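Local coordinates for protein separin (Saccharomyces cerevisiae, PDB 5U1T) that cleaves the cohesin subunit MCD1/SCC1 at the onset of anaphase as a caspase-like cysteine protease, and is held inactive by securin for most of the cell cycle, at residues P950-M955 / S1054-I1059; S964-I969 / K1284-V1289; Q1268-R1273 / H1321-A1326. All blocks are in the same frame, centred on the assembly; numbering follows the deposited sequence.

Contact 1 of 3, residues P950-M955 / S1054-I1059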
ATOM      1  N   PRO A 950      -0.742  37.115  44.935  1.00 61.00           N
ATOM      2  CA  PRO A 950      -0.175  36.453  46.116  1.00 61.59           C
ATOM      3  C   PRO A 950      -1.158  35.517  46.841  1.00 59.64           C
ATOM      4  O   PRO A 950      -0.758  34.437  47.281  1.00 56.72           O
ATOM      5  CB  PRO A 950       0.212  37.627  47.012  1.00 57.78           C
ATOM      6  CG  PRO A 950       0.510  38.720  46.070  1.00 61.40           C
ATOM      7  CD  PRO A 950      -0.400  38.546  44.888  1.00 59.34           C
ATOM      8  N   PHE A 951      -2.419  35.923  46.949  1.00 56.60           N
ATOM      9  CA  PHE A 951      -3.439  35.075  47.556  1.00 55.97           C
ATOM     10  C   PHE A 951      -3.522  33.713  46.839  1.00 55.97           C
ATOM     11  O   PHE A 951      -3.276  32.684  47.453  1.00 57.17           O
ATOM     12  CB  PHE A 951      -4.793  35.802  47.561  1.00 54.38           C
ATOM     13  CG  PHE A 951      -5.949  34.965  48.056  1.00 51.97           C
ATOM     14  CD1 PHE A 951      -6.184  34.805  49.401  1.00 51.52           C
ATOM     15  CD2 PHE A 951      -6.814  34.364  47.160  1.00 52.18           C
ATOM     16  CE1 PHE A 951      -7.246  34.048  49.843  1.00 55.97           C
ATOM     17  CE2 PHE A 951      -7.869  33.613  47.590  1.00 47.56           C
ATOM     18  CZ  PHE A 951      -8.091  33.456  48.938  1.00 55.83           C
ATOM     19  N   PHE A 952      -3.817  33.691  45.544  1.00 58.54           N
ATOM     20  CA  PHE A 952      -3.924  32.405  44.851  1.00 58.19           C
ATOM     21  C   PHE A 952      -2.574  31.686  44.715  1.00 59.96           C
ATOM     22  O   PHE A 952      -2.506  30.454  44.809  1.00 58.94           O
ATOM     23  CB  PHE A 952      -4.567  32.584  43.489  1.00 57.82           C
ATOM     24  CG  PHE A 952      -5.980  33.057  43.563  1.00 59.54           C
ATOM     25  CD1 PHE A 952      -7.012  32.154  43.742  1.00 53.87           C
ATOM     26  CD2 PHE A 952      -6.278  34.412  43.460  1.00 55.35           C
ATOM     27  CE1 PHE A 952      -8.317  32.590  43.817  1.00 54.30           C
ATOM     28  CE2 PHE A 952      -7.577  34.856  43.533  1.00 52.62           C
ATOM     29  CZ  PHE A 952      -8.598  33.945  43.713  1.00 52.20           C
ATOM     30  N   LYS A 953      -1.502  32.447  44.543  1.00 57.05           N
ATOM     31  CA  LYS A 953      -0.180  31.852  44.505  1.00 57.36           C
ATOM     32  C   LYS A 953       0.147  31.066  45.767  1.00 61.65           C
ATOM     33  O   LYS A 953       0.733  29.982  45.698  1.00 63.23           O
ATOM     34  CB  LYS A 953       0.878  32.919  44.306  1.00 64.69           C
ATOM     35  CG  LYS A 953       2.187  32.336  43.817  1.00 68.74           C
ATOM     36  CD  LYS A 953       3.329  32.658  44.767  1.00 72.39           C
ATOM     37  CE  LYS A 953       4.648  32.300  44.105  1.00 80.69           C
ATOM     38  NZ  LYS A 953       4.521  32.512  42.624  1.00 76.43           N
ATOM     39  N   GLY A 954      -0.222  31.625  46.917  1.00 57.48           N
ATOM     40  CA  GLY A 954      -0.013  30.968  48.189  1.00 53.82           C
ATOM     41  C   GLY A 954      -0.919  29.769  48.354  1.00 54.90           C
ATOM     42  O   GLY A 954      -0.517  28.743  48.885  1.00 53.75           O
ATOM     43  N   MET A 955      -2.108  29.872  47.834  1.00 56.87           N
ATOM     44  CA  MET A 955      -3.033  28.797  47.912  1.00 54.13           C
ATOM     45  C   MET A 955      -2.554  27.600  47.144  1.00 58.87           C
ATOM     46  O   MET A 955      -2.785  26.500  47.548  1.00 62.39           O
ATOM     47  CB  MET A 955      -4.339  29.261  47.348  1.00 57.09           C
ATOM     48  CG  MET A 955      -5.458  28.284  47.503  1.00 49.42           C
ATOM     49  SD  MET A 955      -6.866  29.045  46.771  1.00 57.43           S
ATOM     50  CE  MET A 955      -8.064  27.823  47.154  1.00 49.90           C
ATOM     51  N   SER A1054     -13.959  25.059  45.868  1.00 51.60           N
ATOM     52  CA  SER A1054     -14.623  24.781  47.134  1.00 55.07           C
ATOM     53  C   SER A1054     -13.937  25.447  48.316  1.00 54.02           C
ATOM     54  O   SER A1054     -14.566  25.695  49.336  1.00 51.95           O
ATOM     55  CB  SER A1054     -14.670  23.299  47.372  1.00 52.28           C
ATOM     56  OG  SER A1054     -13.358  22.817  47.194  1.00 55.88           O
ATOM     57  N   ASN A1055     -12.647  25.722  48.172  1.00 51.55           N
ATOM     58  CA  ASN A1055     -11.916  26.445  49.192  1.00 50.23           C
ATOM     59  C   ASN A1055     -12.114  27.962  49.114  1.00 51.88           C
ATOM     60  O   ASN A1055     -11.650  28.693  49.981  1.00 53.11           O
ATOM     61  CB  ASN A1055     -10.430  26.112  49.097  1.00 52.60           C
ATOM     62  CG  ASN A1055     -10.090  24.812  49.765  1.00 50.39           C
ATOM     63  OD1 ASN A1055      -9.792  24.779  50.956  1.00 59.90           O
ATOM     64  ND2 ASN A1055     -10.145  23.724  49.014  1.00 52.66           N
ATOM     65  N   ILE A1056     -12.849  28.408  48.093  1.00 58.91           N
ATOM     66  CA  ILE A1056     -12.930  29.817  47.675  1.00 52.97           C
ATOM     67  C   ILE A1056     -14.372  30.339  47.726  1.00 52.63           C
ATOM     68  O   ILE A1056     -14.615  31.535  47.900  1.00 54.44           O
ATOM     69  CB  ILE A1056     -12.308  29.946  46.248  1.00 58.32           C
ATOM     70  CG1 ILE A1056     -10.795  30.155  46.358  1.00 59.73           C
ATOM     71  CG2 ILE A1056     -12.987  30.974  45.339  1.00 53.54           C
ATOM     72  CD1 ILE A1056     -10.399  31.112  47.392  1.00 49.94           C
ATOM     73  N   THR A1057     -15.328  29.424  47.609  1.00 52.49           N
ATOM     74  CA  THR A1057     -16.749  29.756  47.591  1.00 50.82           C
ATOM     75  C   THR A1057     -17.510  28.486  47.946  1.00 58.96           C
ATOM     76  O   THR A1057     -16.902  27.447  48.198  1.00 60.99           O
ATOM     77  CB  THR A1057     -17.197  30.327  46.211  1.00 57.29           C
ATOM     78  OG1 THR A1057     -18.612  30.533  46.187  1.00 54.44           O
ATOM     79  CG2 THR A1057     -16.826  29.385  45.088  1.00 59.67           C
ATOM     80  N   SER A1058     -18.828  28.575  48.017  1.00 64.50           N
ATOM     81  CA  SER A1058     -19.656  27.400  48.226  1.00 66.21           C
ATOM     82  C   SER A1058     -20.347  27.074  46.911  1.00 77.38           C
ATOM     83  O   SER A1058     -20.895  27.960  46.240  1.00 76.30           O
ATOM     84  CB  SER A1058     -20.661  27.642  49.334  1.00 62.50           C
ATOM     85  OG  SER A1058     -19.999  28.184  50.466  1.00 81.98           O
ATOM     86  N   ILE A1059     -20.313  25.812  46.514  1.00 80.54           N
ATOM     87  CA  ILE A1059     -20.690  25.497  45.142  1.00 89.97           C
ATOM     88  C   ILE A1059     -21.974  24.674  45.008  1.00 92.56           C
ATOM     89  O   ILE A1059     -22.358  23.930  45.915  1.00 88.52           O
ATOM     90  CB  ILE A1059     -19.532  24.774  44.421  1.00 91.93           C
ATOM     91  CG1 ILE A1059     -18.523  24.204  45.438  1.00 84.71           C
ATOM     92  CG2 ILE A1059     -18.826  25.746  43.472  1.00 81.62           C
ATOM     93  CD1 ILE A1059     -18.994  22.942  46.180  1.00 87.58           C
TER
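A small apolar cluster joins the short helix 950-955 to the turn that leaves helix 1036-1054, with Phe951, Phe952 and Met955 on one side and Asn1055 and Ile1056 on the other. The backbones stay well apart, CA of Phe952 and CA of Ile1056 being 9.8 Å from each other, and the gap is bridged by side chains alone. Phe951 and Ile1056 meet tip to tip: CD1 of Ile1056 sits at the edge of the phenyl ring, near its plane, 3.6 Å from CE2 and equally close to CZ. The ring is sent across by a first torsion that places CG anti to the backbone N (chi1 175°). Phe952 lies beside it, and CD2 of Phe951 stands over the centre of its ring, 3.6 Å above the plane, while CE1 of Phe952 only brushes Ile1056 CG1 at 4.3 Å. Met955 is fully extended, and its terminal methyl CE settles 3.5 Å from CB of Asn1055. The same methyl lies 3.7 Å from CG1 of Ile1056, with SD somewhat farther back. An alanine at Met955 would probably open a gap beside Asn1055 CB and Ile1056 CG1, taking away the methyl that touches both. The polar end of Asn1055 faces other partners, since its ND2 donates to the main-chain oxygens of Thr1051 and Gly961. Ile1016 of helix 1012-1028 and Phe1320 of helix 1303-1320 also pack on Ile1056, extending the cluster. Because the two segments share only carbon and sulfur contacts, the join between them probably rests on side-chain fit and the burial of apolar surface, while the amide nitrogen of Asn1055 is held by backbone carbonyls.

Contact 2 of 3, residues S964-I969 / K1284-V1289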
ATOM      1  N   SER A 964     -13.766  20.949  53.245  1.00 50.32           N
ATOM      2  CA  SER A 964     -13.037  21.434  54.372  1.00 57.88           C
ATOM      3  C   SER A 964     -13.888  22.397  55.178  1.00 54.74           C
ATOM      4  O   SER A 964     -13.747  22.491  56.368  1.00 57.18           O
ATOM      5  CB  SER A 964     -11.781  22.114  53.872  1.00 58.59           C
ATOM      6  OG  SER A 964     -12.145  23.121  52.966  1.00 58.54           O
ATOM      7  N   SER A 965     -14.784  23.090  54.507  1.00 51.21           N
ATOM      8  CA  SER A 965     -15.641  24.058  55.121  1.00 51.00           C
ATOM      9  C   SER A 965     -17.095  23.688  54.895  1.00 61.17           C
ATOM     10  O   SER A 965     -17.457  23.170  53.872  1.00 68.64           O
ATOM     11  CB  SER A 965     -15.314  25.437  54.577  1.00 49.43           C
ATOM     12  OG  SER A 965     -16.141  26.446  55.094  1.00 67.32           O
ATOM     13  N   LEU A 966     -17.923  23.979  55.876  1.00 67.07           N
ATOM     14  CA  LEU A 966     -19.356  23.851  55.750  1.00 70.20           C
ATOM     15  C   LEU A 966     -19.953  25.051  55.072  1.00 73.21           C
ATOM     16  O   LEU A 966     -19.642  26.169  55.403  1.00 74.26           O
ATOM     17  CB  LEU A 966     -19.981  23.712  57.125  1.00 72.78           C
ATOM     18  CG  LEU A 966     -19.961  22.324  57.733  1.00 69.45           C
ATOM     19  CD1 LEU A 966     -20.279  22.380  59.206  1.00 55.95           C
ATOM     20  CD2 LEU A 966     -20.988  21.484  57.018  1.00 72.32           C
ATOM     21  N   PRO A 967     -20.849  24.819  54.143  1.00 75.45           N
ATOM     22  CA  PRO A 967     -21.468  25.914  53.415  1.00 78.13           C
ATOM     23  C   PRO A 967     -22.586  26.564  54.185  1.00 85.94           C
ATOM     24  O   PRO A 967     -22.914  26.141  55.272  1.00 88.90           O
ATOM     25  CB  PRO A 967     -22.039  25.220  52.205  1.00 76.50           C
ATOM     26  CG  PRO A 967     -22.380  23.878  52.698  1.00 78.53           C
ATOM     27  CD  PRO A 967     -21.339  23.516  53.692  1.00 76.35           C
ATOM     28  N   VAL A 968     -23.154  27.612  53.622  1.00 93.80           N
ATOM     29  CA  VAL A 968     -24.251  28.320  54.266  1.00 97.34           C
ATOM     30  C   VAL A 968     -25.503  27.460  54.279  1.00102.33           C
ATOM     31  O   VAL A 968     -26.169  27.342  55.295  1.00 99.87           O
ATOM     32  CB  VAL A 968     -24.569  29.639  53.558  1.00 95.65           C
ATOM     33  CG1 VAL A 968     -25.092  30.642  54.556  1.00 86.77           C
ATOM     34  CG2 VAL A 968     -23.338  30.186  52.850  1.00 96.35           C
ATOM     35  N   ILE A 969     -25.810  26.846  53.142  1.00101.12           N
ATOM     36  CA  ILE A 969     -26.940  25.940  53.024  1.00 98.96           C
ATOM     37  C   ILE A 969     -26.538  24.785  52.132  1.00 96.11           C
ATOM     38  O   ILE A 969     -27.046  23.682  52.269  1.00100.67           O
ATOM     39  CB  ILE A 969     -28.167  26.607  52.403  1.00101.88           C
ATOM     40  CG1 ILE A 969     -28.708  27.693  53.331  1.00 96.02           C
ATOM     41  CG2 ILE A 969     -29.222  25.568  52.066  1.00 97.45           C
ATOM     42  CD1 ILE A 969     -29.751  28.585  52.704  1.00 99.27           C
ATOM     43  N   LYS A1284     -17.246  27.763  59.546  1.00 54.52           N
ATOM     44  CA  LYS A1284     -17.143  26.524  60.296  1.00 53.73           C
ATOM     45  C   LYS A1284     -16.399  25.464  59.480  1.00 58.25           C
ATOM     46  O   LYS A1284     -16.648  25.292  58.290  1.00 62.02           O
ATOM     47  CB  LYS A1284     -18.539  26.042  60.718  1.00 60.95           C
ATOM     48  CG  LYS A1284     -19.299  27.040  61.665  1.00 66.21           C
ATOM     49  CD  LYS A1284     -19.010  26.846  63.190  1.00 65.25           C
ATOM     50  CE  LYS A1284     -19.813  27.849  64.066  1.00 69.68           C
ATOM     51  NZ  LYS A1284     -20.127  27.400  65.499  1.00 73.82           N
ATOM     52  N   VAL A1285     -15.453  24.794  60.131  1.00 52.32           N
ATOM     53  CA  VAL A1285     -14.605  23.781  59.509  1.00 52.98           C
ATOM     54  C   VAL A1285     -15.266  22.414  59.595  1.00 52.50           C
ATOM     55  O   VAL A1285     -15.945  22.131  60.558  1.00 62.72           O
ATOM     56  CB  VAL A1285     -13.222  23.741  60.198  1.00 51.54           C
ATOM     57  CG1 VAL A1285     -12.467  22.536  59.804  1.00 50.56           C
ATOM     58  CG2 VAL A1285     -12.422  24.971  59.856  1.00 50.63           C
ATOM     59  N   GLU A1286     -15.092  21.575  58.586  1.00 58.31           N
ATOM     60  CA  GLU A1286     -15.645  20.215  58.599  1.00 55.88           C
ATOM     61  C   GLU A1286     -15.134  19.350  59.760  1.00 58.52           C
ATOM     62  O   GLU A1286     -14.018  19.539  60.243  1.00 58.41           O
ATOM     63  CB  GLU A1286     -15.335  19.532  57.268  1.00 56.71           C
ATOM     64  CG  GLU A1286     -16.354  19.804  56.191  1.00 63.50           C
ATOM     65  CD  GLU A1286     -17.363  18.674  56.065  1.00 63.96           C
ATOM     66  OE1 GLU A1286     -16.945  17.486  56.088  1.00 62.72           O
ATOM     67  OE2 GLU A1286     -18.573  18.973  55.941  1.00 70.27           O
ATOM     68  N   ASP A1287     -15.944  18.393  60.194  1.00 56.90           N
ATOM     69  CA  ASP A1287     -15.593  17.584  61.358  1.00 56.67           C
ATOM     70  C   ASP A1287     -14.299  16.808  61.179  1.00 61.07           C
ATOM     71  O   ASP A1287     -13.519  16.686  62.131  1.00 63.84           O
ATOM     72  CB  ASP A1287     -16.700  16.587  61.695  1.00 60.32           C
ATOM     73  CG  ASP A1287     -17.849  17.217  62.431  1.00 60.12           C
ATOM     74  OD1 ASP A1287     -17.753  18.408  62.779  1.00 65.24           O
ATOM     75  OD2 ASP A1287     -18.853  16.522  62.663  1.00 56.79           O
ATOM     76  N   TRP A1288     -14.064  16.282  59.977  1.00 55.75           N
ATOM     77  CA  TRP A1288     -12.938  15.380  59.792  1.00 55.25           C
ATOM     78  C   TRP A1288     -11.639  16.142  59.936  1.00 53.69           C
ATOM     79  O   TRP A1288     -10.606  15.546  60.218  1.00 56.36           O
ATOM     80  CB  TRP A1288     -12.995  14.671  58.439  1.00 51.77           C
ATOM     81  CG  TRP A1288     -12.798  15.564  57.254  1.00 52.54           C
ATOM     82  CD1 TRP A1288     -13.776  16.181  56.545  1.00 54.06           C
ATOM     83  CD2 TRP A1288     -11.551  15.944  56.638  1.00 50.60           C
ATOM     84  NE1 TRP A1288     -13.227  16.920  55.525  1.00 52.67           N
ATOM     85  CE2 TRP A1288     -11.865  16.796  55.557  1.00 51.86           C
ATOM     86  CE3 TRP A1288     -10.205  15.645  56.890  1.00 51.23           C
ATOM     87  CZ2 TRP A1288     -10.886  17.351  54.721  1.00 49.13           C
ATOM     88  CZ3 TRP A1288      -9.226  16.208  56.057  1.00 54.29           C
ATOM     89  CH2 TRP A1288      -9.577  17.052  54.991  1.00 53.08           C
ATOM     90  N   VAL A1289     -11.688  17.457  59.749  1.00 50.83           N
ATOM     91  CA  VAL A1289     -10.508  18.301  59.942  1.00 53.22           C
ATOM     92  C   VAL A1289     -10.223  18.476  61.433  1.00 57.54           C
ATOM     93  O   VAL A1289      -9.075  18.387  61.879  1.00 51.90           O
ATOM     94  CB  VAL A1289     -10.685  19.682  59.291  1.00 48.90           C
ATOM     95  CG1 VAL A1289      -9.501  20.600  59.604  1.00 46.43           C
ATOM     96  CG2 VAL A1289     -10.896  19.541  57.776  1.00 55.35           C
TER
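Ser964 meets Glu1286 through its carbonyl oxygen, which accepts the Glu1286 N-H in an almost straight bond, with Ser964 O and Glu1286 N 2.8 Å apart. The same oxygen lies 3.5 Å from CA of Val1285 in a weaker CA-H...O contact. CB and CG of Glu1286 rest against this carbonyl, CB being 3.5 Å from Ser964 O. Next comes Ser965, paired with Val1285 in a single antiparallel beta bridge. It is a non-hydrogen-bonded pair, the two bonds that frame it being made by the residues on either side, and the CA atoms of Ser965 and Val1285 approach to 4.5 Å. The hydroxyl OG of Ser965 stands anti to the backbone N (chi1 178°) and gives a weak bond of 3.4 Å to Lys1284 O. Leu966 then closes the bridge: its N-H donates to the same oxygen at 3.0 Å from Leu966 N to Lys1284 O, with an N-H...O angle of 168°. Its side chain crosses that of Glu1286 at about a right angle, and CD2 of Leu966 touches the carboxylate oxygen OE2 of Glu1286 at 3.6 Å. The glutamate chain is bent at its second torsion (chi2 -98°), which places CD off the extended course. Glu1286 is also the N-cap residue of helix 1287-1294, so the bridge runs directly into the start of that helix. Just before Ser964, Pro963 O accepts a bond from Trp1288 NE1, and Val1285 packs on Val1314 of helix 1303-1320. The join is thus made chiefly by main-chain polar groups: two near-straight N-H...O bonds frame the bridge, Lys1284 O also takes the weak bond from the Ser965 hydroxyl, and the side chains of Leu966 and Glu1286 add contacts at the flank.

Contact 3 of 3, residues Q1268-R1273 / H1321-A1326; sequences QNLPSR and HGEENA
Arg1273 grips Glu1323 side-on, with NE and NH2 each serving a different carboxylate oxygen although the guanidinium and carboxylate planes are turned 50° apart. NE bonds OE1 of Glu1323 at 3.1 Å, nearly straight at 172° and close to the guanidinium plane. NH2 reaches OE2 of Glu1323 at 2.9 Å, on its syn lone pair but tilted from the guanidinium plane, and a weak bond from NE to OE2 completes the salt bridge. The arginine is extended from CG to NE and crosses the glutamate at about a right angle; its NH2 has a second acceptor in Ile1283 O. Paired bonds and opposite charges would probably hold this buried carboxylate ionised. Ser1272 also touches the loop, its OG 3.3 Å from CG of Glu1323 and its CB 3.4 Å from Glu1324 O. Pro1271 comes closest in backbone to Asn1325, their CA atoms 5.9 Å apart. The helix 1271-1275, with Leu1270 at its N-cap, is thereby fastened to the turn after helix 1303-1320, where Gly1322, at positive phi, is the C-prime residue of a Schellman motif.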
ATOM      1  N   GLN A1268     -11.202  32.860  70.867  1.00 54.12           N
ATOM      2  CA  GLN A1268     -10.502  33.774  71.746  1.00 54.42           C
ATOM      3  C   GLN A1268      -9.086  34.083  71.273  1.00 54.04           C
ATOM      4  O   GLN A1268      -8.457  35.009  71.775  1.00 57.04           O
ATOM      5  CB  GLN A1268     -10.482  33.218  73.172  1.00 53.24           C
ATOM      6  CG  GLN A1268      -9.505  32.081  73.407  1.00 62.88           C
ATOM      7  CD  GLN A1268      -9.553  31.530  74.852  1.00 72.82           C
ATOM      8  OE1 GLN A1268     -10.102  30.430  75.108  1.00 67.83           O
ATOM      9  NE2 GLN A1268      -8.974  32.297  75.798  1.00 66.22           N
ATOM     10  N   ASN A1269      -8.595  33.350  70.281  1.00 54.74           N
ATOM     11  CA  ASN A1269      -7.189  33.467  69.910  1.00 51.39           C
ATOM     12  C   ASN A1269      -6.890  33.891  68.468  1.00 53.37           C
ATOM     13  O   ASN A1269      -5.740  34.194  68.143  1.00 51.01           O
ATOM     14  CB  ASN A1269      -6.499  32.144  70.198  1.00 50.84           C
ATOM     15  CG  ASN A1269      -6.371  31.886  71.667  1.00 57.96           C
ATOM     16  OD1 ASN A1269      -5.939  32.765  72.417  1.00 59.14           O
ATOM     17  ND2 ASN A1269      -6.772  30.690  72.108  1.00 57.49           N
ATOM     18  N   LEU A1270      -7.922  33.914  67.624  1.00 48.42           N
ATOM     19  CA  LEU A1270      -7.812  34.420  66.252  1.00 49.58           C
ATOM     20  C   LEU A1270      -8.309  35.868  66.127  1.00 47.77           C
ATOM     21  O   LEU A1270      -9.462  36.152  66.420  1.00 49.49           O
ATOM     22  CB  LEU A1270      -8.607  33.533  65.297  1.00 50.17           C
ATOM     23  CG  LEU A1270      -7.937  32.351  64.612  1.00 49.87           C
ATOM     24  CD1 LEU A1270      -6.926  31.692  65.504  1.00 42.55           C
ATOM     25  CD2 LEU A1270      -9.011  31.370  64.179  1.00 51.35           C
ATOM     26  N   PRO A1271      -7.447  36.775  65.650  1.00 47.19           N
ATOM     27  CA  PRO A1271      -7.777  38.200  65.549  1.00 44.82           C
ATOM     28  C   PRO A1271      -9.120  38.460  64.883  1.00 49.57           C
ATOM     29  O   PRO A1271      -9.825  39.392  65.264  1.00 55.04           O
ATOM     30  CB  PRO A1271      -6.652  38.774  64.690  1.00 39.58           C
ATOM     31  CG  PRO A1271      -5.588  37.799  64.701  1.00 48.78           C
ATOM     32  CD  PRO A1271      -6.155  36.457  65.023  1.00 53.26           C
ATOM     33  N   SER A1272      -9.474  37.649  63.898  1.00 52.85           N
ATOM     34  CA  SER A1272     -10.706  37.866  63.168  1.00 51.35           C
ATOM     35  C   SER A1272     -11.923  37.604  64.032  1.00 50.96           C
ATOM     36  O   SER A1272     -12.907  38.345  63.973  1.00 49.57           O
ATOM     37  CB  SER A1272     -10.756  36.978  61.934  1.00 50.07           C
ATOM     38  OG  SER A1272     -11.676  37.518  61.009  1.00 49.73           O
ATOM     39  N   ARG A1273     -11.861  36.542  64.834  1.00 50.04           N
ATOM     40  CA  ARG A1273     -13.018  36.123  65.609  1.00 47.56           C
ATOM     41  C   ARG A1273     -13.122  36.998  66.839  1.00 49.11           C
ATOM     42  O   ARG A1273     -14.194  37.195  67.396  1.00 48.50           O
ATOM     43  CB  ARG A1273     -12.915  34.644  65.953  1.00 47.35           C
ATOM     44  CG  ARG A1273     -13.364  33.785  64.819  1.00 46.86           C
ATOM     45  CD  ARG A1273     -12.712  32.427  64.790  1.00 52.05           C
ATOM     46  NE  ARG A1273     -12.831  31.859  63.453  1.00 57.85           N
ATOM     47  CZ  ARG A1273     -13.530  30.774  63.119  1.00 57.86           C
ATOM     48  NH1 ARG A1273     -14.184  30.054  64.028  1.00 48.43           N
ATOM     49  NH2 ARG A1273     -13.542  30.406  61.846  1.00 55.54           N
ATOM     50  N   HIS A1321     -11.346  31.027  52.354  1.00 48.64           N
ATOM     51  CA  HIS A1321     -12.757  31.373  52.398  1.00 50.85           C
ATOM     52  C   HIS A1321     -13.034  32.809  52.882  1.00 55.04           C
ATOM     53  O   HIS A1321     -14.187  33.165  53.112  1.00 56.64           O
ATOM     54  CB  HIS A1321     -13.511  30.393  53.283  1.00 48.47           C
ATOM     55  CG  HIS A1321     -13.930  29.144  52.583  1.00 48.61           C
ATOM     56  ND1 HIS A1321     -13.231  27.958  52.696  1.00 56.53           N
ATOM     57  CD2 HIS A1321     -14.971  28.896  51.761  1.00 46.80           C
ATOM     58  CE1 HIS A1321     -13.832  27.031  51.973  1.00 54.53           C
ATOM     59  NE2 HIS A1321     -14.892  27.575  51.398  1.00 58.73           N
ATOM     60  N   GLY A1322     -11.993  33.626  53.038  1.00 51.36           N
ATOM     61  CA  GLY A1322     -12.170  35.034  53.372  1.00 55.66           C
ATOM     62  C   GLY A1322     -11.906  35.512  54.808  1.00 56.40           C
ATOM     63  O   GLY A1322     -12.141  36.680  55.125  1.00 57.69           O
ATOM     64  N   GLU A1323     -11.439  34.634  55.688  1.00 53.62           N
ATOM     65  CA  GLU A1323     -11.139  35.059  57.055  1.00 54.62           C
ATOM     66  C   GLU A1323      -9.645  35.266  57.231  1.00 52.65           C
ATOM     67  O   GLU A1323      -8.886  34.303  57.380  1.00 57.24           O
ATOM     68  CB  GLU A1323     -11.643  34.046  58.082  1.00 51.53           C
ATOM     69  CG  GLU A1323     -11.694  34.601  59.471  1.00 52.89           C
ATOM     70  CD  GLU A1323     -11.968  33.525  60.500  1.00 58.18           C
ATOM     71  OE1 GLU A1323     -11.097  33.310  61.373  1.00 50.98           O
ATOM     72  OE2 GLU A1323     -13.053  32.892  60.427  1.00 62.24           O
ATOM     73  N   GLU A1324      -9.226  36.525  57.208  1.00 51.22           N
ATOM     74  CA  GLU A1324      -7.830  36.866  57.410  1.00 50.20           C
ATOM     75  C   GLU A1324      -7.431  36.810  58.881  1.00 56.45           C
ATOM     76  O   GLU A1324      -8.184  37.228  59.746  1.00 54.40           O
ATOM     77  CB  GLU A1324      -7.542  38.242  56.854  1.00 52.28           C
ATOM     78  CG  GLU A1324      -7.686  38.306  55.372  1.00 61.56           C
ATOM     79  CD  GLU A1324      -7.038  39.549  54.796  1.00 75.12           C
ATOM     80  OE1 GLU A1324      -7.275  40.676  55.336  1.00 77.06           O
ATOM     81  OE2 GLU A1324      -6.275  39.399  53.813  1.00 80.82           O
ATOM     82  N   ASN A1325      -6.247  36.259  59.140  1.00 47.36           N
ATOM     83  CA  ASN A1325      -5.656  36.236  60.453  1.00 43.95           C
ATOM     84  C   ASN A1325      -4.153  36.445  60.370  1.00 48.38           C
ATOM     85  O   ASN A1325      -3.405  35.489  60.219  1.00 50.02           O
ATOM     86  CB  ASN A1325      -5.982  34.923  61.165  1.00 42.82           C
ATOM     87  CG  ASN A1325      -7.422  34.866  61.633  1.00 48.33           C
ATOM     88  OD1 ASN A1325      -8.181  33.979  61.264  1.00 44.47           O
ATOM     89  ND2 ASN A1325      -7.810  35.839  62.448  1.00 49.89           N
ATOM     90  N   ALA A1326      -3.713  37.698  60.467  1.00 50.88           N
ATOM     91  CA  ALA A1326      -2.290  38.002  60.572  1.00 48.24           C
ATOM     92  C   ALA A1326      -1.612  37.132  61.638  1.00 51.75           C
ATOM     93  O   ALA A1326      -2.034  37.137  62.798  1.00 53.94           O
ATOM     94  CB  ALA A1326      -2.100  39.458  60.891  1.00 52.21           C
TER

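In the fold
From the N terminus, helix 950-955 opens contact 1, and strand 960-962 then leads to 964-969, which opens contact 2. Contact 1 closes at 1054-1059, around a 98-residue loop, while contact 2 is still open, so the two cross. Contact 3 starts at 1268-1273, before contact 2 closes at 1284-1289, and ends at 1321-1326, crossing contact 2 but in series with contact 1. Contact 2 spans 314 residues and ties the segment after strand 960-962 to the start of helix 1287-1294; contact 3 spans 47 and joins helix 1271-1275 to the loop after helix 1303-1320. Asn1055 touches Ser964, and His1321 touches both Ser965 and the 1054-1059 turn, drawing the three around the C-terminal end of helix 1303-1320.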